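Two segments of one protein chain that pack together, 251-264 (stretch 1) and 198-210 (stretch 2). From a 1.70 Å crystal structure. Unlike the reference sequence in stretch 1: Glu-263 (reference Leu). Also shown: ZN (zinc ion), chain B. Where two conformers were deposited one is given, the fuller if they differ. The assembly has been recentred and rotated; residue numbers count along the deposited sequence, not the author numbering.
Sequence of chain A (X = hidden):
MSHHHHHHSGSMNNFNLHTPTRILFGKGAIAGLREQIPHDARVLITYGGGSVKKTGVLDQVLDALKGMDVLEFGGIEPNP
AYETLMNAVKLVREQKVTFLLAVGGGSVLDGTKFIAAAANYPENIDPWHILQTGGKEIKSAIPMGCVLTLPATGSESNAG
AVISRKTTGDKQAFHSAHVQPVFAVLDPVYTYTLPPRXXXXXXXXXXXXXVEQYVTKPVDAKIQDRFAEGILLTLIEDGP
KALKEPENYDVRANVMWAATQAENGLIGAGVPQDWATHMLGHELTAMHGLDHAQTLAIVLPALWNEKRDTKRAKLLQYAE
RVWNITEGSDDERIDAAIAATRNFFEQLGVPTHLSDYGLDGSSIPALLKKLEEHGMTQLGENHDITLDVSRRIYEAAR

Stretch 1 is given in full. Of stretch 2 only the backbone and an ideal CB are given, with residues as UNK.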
# COMPACT_ATOMS: atom_id res chain seq x y z
N VAL A 251 17.97 -1.75 10.78
CA VAL A 251 17.63 -1.10 9.51
C VAL A 251 16.31 -1.62 8.97
O VAL A 251 15.41 -0.82 8.65
CB VAL A 251 18.74 -1.31 8.45
CG1 VAL A 251 18.22 -0.98 7.05
CG2 VAL A 251 19.94 -0.46 8.79
N ARG A 252 16.17 -2.94 8.88
CA ARG A 252 14.96 -3.55 8.31
C ARG A 252 13.74 -3.28 9.19
O ARG A 252 12.62 -3.11 8.70
CB ARG A 252 15.15 -5.06 8.11
CG ARG A 252 16.29 -5.43 7.16
CD ARG A 252 16.27 -4.63 5.85
NE ARG A 252 15.06 -4.85 5.05
CZ ARG A 252 14.95 -5.78 4.10
NH1 ARG A 252 15.97 -6.60 3.85
NH2 ARG A 252 13.83 -5.89 3.41
N ALA A 253 13.97 -3.22 10.50
CA ALA A 253 12.91 -2.89 11.45
C ALA A 253 12.42 -1.45 11.26
O ALA A 253 11.20 -1.19 11.20
CB ALA A 253 13.40 -3.10 12.89
N ASN A 254 13.35 -0.51 11.17
CA ASN A 254 12.96 0.89 10.96
C ASN A 254 12.21 1.06 9.65
O ASN A 254 11.24 1.81 9.58
CB ASN A 254 14.17 1.81 10.99
CG ASN A 254 14.59 2.18 12.40
OD1 ASN A 254 13.75 2.54 13.22
ND2 ASN A 254 15.88 2.10 12.68
N VAL A 255 12.64 0.36 8.60
CA VAL A 255 11.97 0.53 7.32
C VAL A 255 10.56 -0.08 7.37
O VAL A 255 9.59 0.53 6.91
CB VAL A 255 12.80 -0.07 6.17
CG1 VAL A 255 11.99 -0.05 4.88
CG2 VAL A 255 14.07 0.73 6.02
N MET A 256 10.44 -1.24 7.99
CA MET A 256 9.15 -1.92 8.08
C MET A 256 8.15 -1.10 8.90
O MET A 256 6.97 -0.99 8.53
CB MET A 256 9.30 -3.30 8.70
CG MET A 256 8.06 -4.16 8.58
SD MET A 256 8.33 -5.80 9.33
CE MET A 256 7.10 -6.76 8.46
N TRP A 257 8.61 -0.52 10.00
CA TRP A 257 7.72 0.22 10.89
C TRP A 257 7.37 1.56 10.28
O TRP A 257 6.21 1.99 10.34
CB TRP A 257 8.36 0.39 12.28
CG TRP A 257 7.40 0.89 13.38
CD1 TRP A 257 7.69 1.84 14.34
CD2 TRP A 257 6.05 0.46 13.63
NE1 TRP A 257 6.59 2.02 15.16
CE2 TRP A 257 5.58 1.19 14.75
CE3 TRP A 257 5.20 -0.46 13.02
CZ2 TRP A 257 4.29 1.02 15.26
CZ3 TRP A 257 3.92 -0.64 13.54
CH2 TRP A 257 3.48 0.10 14.65
N ALA A 258 8.34 2.22 9.66
CA ALA A 258 8.06 3.45 8.93
C ALA A 258 7.04 3.23 7.82
O ALA A 258 6.10 4.03 7.66
CB ALA A 258 9.35 4.04 8.35
N ALA A 259 7.22 2.16 7.03
CA ALA A 259 6.33 1.88 5.92
C ALA A 259 4.92 1.58 6.43
O ALA A 259 3.92 1.97 5.83
CB ALA A 259 6.88 0.69 5.08
N THR A 260 4.85 0.92 7.58
CA THR A 260 3.56 0.62 8.18
C THR A 260 2.84 1.91 8.54
O THR A 260 1.65 2.03 8.32
CB THR A 260 3.71 -0.28 9.41
OG1 THR A 260 4.24 -1.54 9.00
CG2 THR A 260 2.36 -0.51 10.07
N GLN A 261 3.57 2.89 9.07
CA GLN A 261 2.93 4.17 9.40
C GLN A 261 2.52 4.93 8.13
O GLN A 261 1.48 5.58 8.11
CB GLN A 261 3.85 5.02 10.28
CG GLN A 261 4.11 4.37 11.63
CD GLN A 261 2.82 4.19 12.42
OE1 GLN A 261 2.03 5.11 12.53
NE2 GLN A 261 2.59 2.99 12.93
N ALA A 262 3.32 4.82 7.07
CA ALA A 262 2.99 5.49 5.81
C ALA A 262 1.66 4.98 5.24
O ALA A 262 0.92 5.72 4.59
CB ALA A 262 4.12 5.29 4.79
N GLU A 263 1.34 3.72 5.52
CA GLU A 263 0.09 3.11 5.05
C GLU A 263 -1.08 3.10 6.06
O GLU A 263 -2.09 2.47 5.80
CB GLU A 263 0.39 1.66 4.65
CG GLU A 263 0.57 1.42 3.18
CD GLU A 263 1.99 1.68 2.72
OE1 GLU A 263 2.17 2.48 1.78
OE2 GLU A 263 2.91 1.07 3.29
N ASN A 264 -0.97 3.83 7.18
CA ASN A 264 -1.73 3.46 8.38
C ASN A 264 -2.93 4.34 8.85
O ASN A 264 -3.92 3.81 9.34
CB ASN A 264 -0.71 3.31 9.52
CG ASN A 264 -1.30 2.69 10.79
OD1 ASN A 264 -2.38 3.05 11.22
ND2 ASN A 264 -0.59 1.72 11.35
N UNK A 198 11.94 -5.51 -4.90
CA UNK A 198 10.79 -5.38 -4.01
C UNK A 198 11.10 -4.48 -2.81
O UNK A 198 10.22 -3.77 -2.34
CB UNK A 198 10.34 -6.76 -3.53
N UNK A 199 12.34 -4.53 -2.33
CA UNK A 199 12.72 -3.68 -1.18
C UNK A 199 12.69 -2.21 -1.61
O UNK A 199 12.10 -1.36 -0.93
CB UNK A 199 14.11 -4.06 -0.65
N UNK A 200 13.30 -1.93 -2.75
CA UNK A 200 13.30 -0.55 -3.26
C UNK A 200 11.88 -0.07 -3.57
O UNK A 200 11.51 1.06 -3.20
CB UNK A 200 14.17 -0.45 -4.52
N UNK A 201 11.09 -0.91 -4.24
CA UNK A 201 9.70 -0.52 -4.53
C UNK A 201 8.91 -0.20 -3.26
O UNK A 201 8.10 0.74 -3.24
CB UNK A 201 8.99 -1.64 -5.30
N UNK A 202 9.12 -1.00 -2.22
CA UNK A 202 8.42 -0.78 -0.96
C UNK A 202 8.79 0.55 -0.34
O UNK A 202 7.92 1.26 0.20
CB UNK A 202 8.72 -1.91 0.02
N UNK A 203 10.07 0.89 -0.40
CA UNK A 203 10.53 2.17 0.13
C UNK A 203 9.90 3.33 -0.65
O UNK A 203 9.40 4.29 -0.06
CB UNK A 203 12.06 2.25 0.07
N UNK A 204 9.92 3.25 -1.97
CA UNK A 204 9.33 4.30 -2.79
C UNK A 204 7.83 4.44 -2.54
O UNK A 204 7.31 5.55 -2.38
CB UNK A 204 9.59 4.02 -4.27
N UNK A 205 7.13 3.31 -2.48
CA UNK A 205 5.68 3.34 -2.31
C UNK A 205 5.32 3.95 -0.95
O UNK A 205 4.43 4.82 -0.86
CB UNK A 205 5.10 1.93 -2.44
N UNK A 206 6.03 3.53 0.10
CA UNK A 206 5.81 4.15 1.42
C UNK A 206 6.07 5.67 1.40
O UNK A 206 5.30 6.46 1.97
CB UNK A 206 6.71 3.49 2.46
N UNK A 207 7.14 6.07 0.73
CA UNK A 207 7.53 7.47 0.64
C UNK A 207 6.42 8.26 -0.04
O UNK A 207 5.99 9.32 0.44
CB UNK A 207 8.85 7.62 -0.12
N UNK A 208 5.91 7.71 -1.14
CA UNK A 208 4.90 8.42 -1.91
C UNK A 208 3.56 8.41 -1.18
O UNK A 208 2.88 9.44 -1.17
CB UNK A 208 4.75 7.80 -3.30
N UNK A 209 3.17 7.30 -0.54
CA UNK A 209 1.94 7.32 0.25
C UNK A 209 1.99 8.44 1.29
O UNK A 209 0.98 9.10 1.54
CB UNK A 209 1.72 5.97 0.93
N UNK A 210 3.17 8.67 1.86
CA UNK A 210 3.34 9.73 2.85
C UNK A 210 3.16 11.10 2.21
O UNK A 210 2.39 11.92 2.71
CB UNK A 210 4.72 9.63 3.51
ZN ZN B . 0.79 2.80 -3.41

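Stretch 2 is helical throughout, and its axis passes 8.6 Å from that of helix 251-262 at 38° between N-to-C directions. Of the CA atoms of the two stretches, Ala-259 CA lies 5.1 Å from the CA of 206, and Ala-262 CA lies 5.2 Å from the CA of 210, so the tightest constraints belong late in the stretch.

Positions 198, 200, 201 and 204 have nothing of stretch 1 within 5.5 Å of the ideal CB, which leaves the choice wide; they are Gln-198, Ala-200, Asn-201 and Val-204.

At 199 CA-to-CB points toward stretch 1, and the ideal CB lies 4.5 Å from Arg-252 NH2. A medium aliphatic group could lie against the guanidinium, and an acid could pair with it. The residue is Val-199 (chi1 t): CG2 comes 3.5 Å from Arg-252 NH2, and CG1 lies over one face of the guanidinium.

At 202 the CB points sideways with room around it, and phi/psi of -62/-42 is ordinary helix, so neither space nor backbone demands glycine. Gly-202 is found.

At 203 the ideal CB is 5.3 Å from Val-255 CG1, a gap suited to Val, Ile or Leu. Val-203 fills it, its CG2 4.0 Å from Val-255 CG1.

At 205 CA-to-CB points sideways, and the ideal CB is 5.2 Å from Glu-263 OE1, which would favour a basic or neutral polar group; the zinc nearby argues instead for a ligand. Asp-205 binds it through OD1 at 2.1 Å, although its OD2 then sits 4.0 Å from the like-charged Glu-263 OE1. Glu-263 itself differs from the reference sequence.

At 206 the ideal CB is 3.8 Å from Ala-259 CA and 3.9 Å from Ala-262 CB. Such closeness favours a small residue, Gly, Ala or perhaps Ser. Ala-206 packs its CB 3.8 Å from Ala-259 CB.

Positions 207 and 208 point away, leaving size unrestricted by stretch 1; they are Phe-207 and Val-208.

At 209 CA-to-CB points toward stretch 1, the ideal CB is 3.6 Å from Glu-263 OE1, and 209 is one turn on from 205, so both can reach the same zinc. His suits best as a ligand; Asp is too short, and Glu would just reach but would add a like charge beside Glu-263. His-209 (chi1 m) binds zinc through NE2 at 2.1 Å, while Glu-263 OE1 lies over one ring face, 3.2 Å from His-209 CG.

At 210 CB points sideways, 4.6 Å from Ala-262 CB, so Ala, Ser, Thr or Val would suit. In Thr-210 (chi1 m), OG1 donates to Ala-206 O (2.9 Å), turning the hydroxyl back to its own helix, and also packs 3.2 Å from Ala-262 CB.

Stretch 2 198-210: QVANGVVDAFVHT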
# COMPACT_ATOMS: atom_id res chain seq x y z
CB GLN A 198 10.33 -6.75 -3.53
CG GLN A 198 9.75 -7.65 -4.62
CD GLN A 198 9.31 -9.00 -4.08
OE1 GLN A 198 9.55 -9.32 -2.92
NE2 GLN A 198 8.66 -9.80 -4.92
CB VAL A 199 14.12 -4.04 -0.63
CG1 VAL A 199 14.56 -3.02 0.42
CG2 VAL A 199 14.09 -5.43 -0.03
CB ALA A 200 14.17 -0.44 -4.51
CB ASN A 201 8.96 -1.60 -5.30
CG ASN A 201 9.41 -1.72 -6.74
OD1 ASN A 201 10.11 -0.85 -7.27
ND2 ASN A 201 9.01 -2.81 -7.39
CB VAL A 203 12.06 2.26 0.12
CG1 VAL A 203 12.52 3.70 0.40
CG2 VAL A 203 12.63 1.30 1.15
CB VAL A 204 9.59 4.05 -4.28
CG1 VAL A 204 8.78 5.04 -5.13
CG2 VAL A 204 11.07 4.20 -4.58
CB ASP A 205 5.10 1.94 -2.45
CG ASP A 205 3.56 1.92 -2.44
OD1 ASP A 205 2.90 2.81 -3.05
OD2 ASP A 205 3.02 0.99 -1.81
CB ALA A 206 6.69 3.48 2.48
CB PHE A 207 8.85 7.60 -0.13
CG PHE A 207 9.49 8.97 -0.08
CD1 PHE A 207 10.54 9.23 0.79
CD2 PHE A 207 9.04 9.99 -0.91
CE1 PHE A 207 11.15 10.48 0.82
CE2 PHE A 207 9.65 11.26 -0.87
CZ PHE A 207 10.69 11.50 -0.01
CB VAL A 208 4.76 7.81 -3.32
CG1 VAL A 208 3.60 8.49 -4.06
CG2 VAL A 208 6.07 8.00 -4.07
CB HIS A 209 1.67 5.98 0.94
CG HIS A 209 1.01 4.97 0.05
ND1 HIS A 209 -0.27 4.51 0.27
CD2 HIS A 209 1.45 4.36 -1.08
CE1 HIS A 209 -0.59 3.64 -0.68
NE2 HIS A 209 0.43 3.53 -1.51
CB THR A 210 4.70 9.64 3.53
OG1 THR A 210 4.85 8.34 4.11
CG2 THR A 210 4.83 10.73 4.65
O HOH W 1 -1.19 2.12 -3.52
O HOH W 2 0.79 0.85 -2.49
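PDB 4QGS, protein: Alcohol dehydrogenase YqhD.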